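Local coordinates for protein protease (Actinomadura keratinilytica, PDB 8C4X) that probably cleaves proteins as a subtilisin-family serine endopeptidase, the chain here being its propeptide domain of the inhibitor I9 family, at residues Gln18-Leu23 and Glu73-Ile78. Numbering follows the deposited sequence.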
# COMPACT_ATOMS: atom_id res chain seq x y z
N GLN B 18 -2.30 7.43 -4.10
CA GLN B 18 -1.01 7.05 -3.55
C GLN B 18 -1.23 6.38 -2.20
O GLN B 18 -2.01 6.89 -1.38
CB GLN B 18 -0.11 8.29 -3.41
CG GLN B 18 1.34 7.99 -3.18
CD GLN B 18 2.20 9.21 -3.44
OE1 GLN B 18 2.44 9.58 -4.60
NE2 GLN B 18 2.69 9.84 -2.38
N TYR B 19 -0.55 5.25 -1.96
CA TYR B 19 -0.89 4.37 -0.85
C TYR B 19 0.35 3.83 -0.17
O TYR B 19 1.42 3.71 -0.77
CB TYR B 19 -1.77 3.19 -1.31
CG TYR B 19 -3.00 3.67 -2.01
CD1 TYR B 19 -4.15 4.00 -1.29
CD2 TYR B 19 -3.00 3.87 -3.38
CE1 TYR B 19 -5.28 4.49 -1.94
CE2 TYR B 19 -4.11 4.36 -4.04
CZ TYR B 19 -5.25 4.66 -3.31
OH TYR B 19 -6.35 5.15 -3.97
N ILE B 20 0.19 3.51 1.12
CA ILE B 20 1.14 2.72 1.89
C ILE B 20 0.51 1.35 2.11
O ILE B 20 -0.60 1.26 2.63
CB ILE B 20 1.44 3.38 3.25
CG1 ILE B 20 2.12 4.74 3.05
CG2 ILE B 20 2.29 2.47 4.12
CD1 ILE B 20 2.06 5.60 4.30
N VAL B 21 1.25 0.30 1.75
CA VAL B 21 0.75 -1.07 1.83
C VAL B 21 1.66 -1.86 2.76
O VAL B 21 2.88 -1.80 2.63
CB VAL B 21 0.71 -1.72 0.43
CG1 VAL B 21 0.19 -3.16 0.53
CG2 VAL B 21 -0.13 -0.89 -0.52
N THR B 22 1.07 -2.60 3.70
CA THR B 22 1.88 -3.52 4.48
C THR B 22 1.42 -4.95 4.22
O THR B 22 0.25 -5.20 3.91
CB THR B 22 1.89 -3.24 6.00
OG1 THR B 22 0.69 -3.73 6.61
CG2 THR B 22 2.06 -1.75 6.30
N LEU B 23 2.39 -5.85 4.29
CA LEU B 23 2.22 -7.26 3.98
C LEU B 23 2.40 -8.07 5.26
O LEU B 23 3.11 -7.65 6.18
CB LEU B 23 3.22 -7.71 2.92
CG LEU B 23 3.24 -6.84 1.66
CD1 LEU B 23 4.25 -7.33 0.60
CD2 LEU B 23 1.84 -6.75 1.05
N GLU B 73 -3.33 1.94 3.25
CA GLU B 73 -3.64 3.25 3.80
C GLU B 73 -3.36 4.29 2.73
O GLU B 73 -2.30 4.27 2.11
CB GLU B 73 -2.78 3.48 5.05
CG GLU B 73 -2.86 4.84 5.70
CD GLU B 73 -1.88 4.96 6.86
OE1 GLU B 73 -1.78 4.00 7.66
OE2 GLU B 73 -1.21 6.00 6.95
N GLN B 74 -4.29 5.22 2.53
CA GLN B 74 -3.99 6.32 1.62
C GLN B 74 -2.87 7.19 2.20
O GLN B 74 -2.86 7.50 3.39
CB GLN B 74 -5.23 7.18 1.37
CG GLN B 74 -4.97 8.30 0.35
CD GLN B 74 -6.13 9.25 0.20
OE1 GLN B 74 -6.94 9.41 1.11
NE2 GLN B 74 -6.22 9.88 -0.96
N ASP B 75 -1.91 7.55 1.35
CA ASP B 75 -0.85 8.45 1.75
C ASP B 75 -1.44 9.82 2.09
O ASP B 75 -2.48 10.21 1.55
CB ASP B 75 0.19 8.56 0.63
CG ASP B 75 1.59 8.90 1.14
OD1 ASP B 75 1.82 9.00 2.36
OD2 ASP B 75 2.49 9.06 0.28
N ALA B 76 -0.77 10.55 2.97
CA ALA B 76 -1.30 11.82 3.47
C ALA B 76 -0.18 12.84 3.64
O ALA B 76 1.00 12.49 3.70
CB ALA B 76 -2.06 11.61 4.80
N VAL B 77 -0.57 14.11 3.73
CA VAL B 77 0.43 15.17 3.85
C VAL B 77 0.95 15.25 5.29
O VAL B 77 0.25 14.94 6.25
CB VAL B 77 -0.12 16.54 3.40
CG1 VAL B 77 -0.40 16.53 1.91
CG2 VAL B 77 -1.35 16.94 4.22
N ILE B 78 2.20 15.68 5.41
CA ILE B 78 2.91 15.89 6.66
C ILE B 78 3.57 17.25 6.60
O ILE B 78 4.03 17.68 5.54
CB ILE B 78 3.99 14.81 6.91
CG1 ILE B 78 3.38 13.42 7.08
CG2 ILE B 78 4.88 15.20 8.13
CD1 ILE B 78 3.18 13.02 8.53
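Gln18 and Asp75 run side by side where strand 18-23 meets the end of strand 69-76. The Gln18 chain begins with CB 4.1 Å from Asp75 CB. CG stands anti to the backbone N (chi1 -166°), which brings it 3.8 Å from Asp75 OD2; beyond CG the chain is extended and keeps alongside the aspartate. At the tip, Gln18 NE2 closes on Asp75 OD2 at 2.8 Å. That bond is nearly straight and stays in the amide plane, but it reaches the anti side of the carboxylate, whose plane is turned 42° from the amide. The other amide atom of Gln18, OE1, accepts from Lys54 and Gln41, fixing which way the amide faces. An alanine here would probably leave Asp75 OD2 without this donor and Lys54 and Gln41 without their shared acceptor.

The backbones pair antiparallel beside these side chains: Asp75 N gives to Gln18 O. Ile20 N gives to Glu73 O at 2.8 Å, and Glu73 N returns the bond to Ile20 O. Ile20 CD1 comes within 3.9 Å of Asp75 OD1. Tyr19 presents its ring edge to Glu73 O, with CD1 3.7 Å from Gln74 CA. This pairing of the first and last strands of the βαββαβ unit is characteristic of the ferredoxin-like fold of subtilisin propeptides.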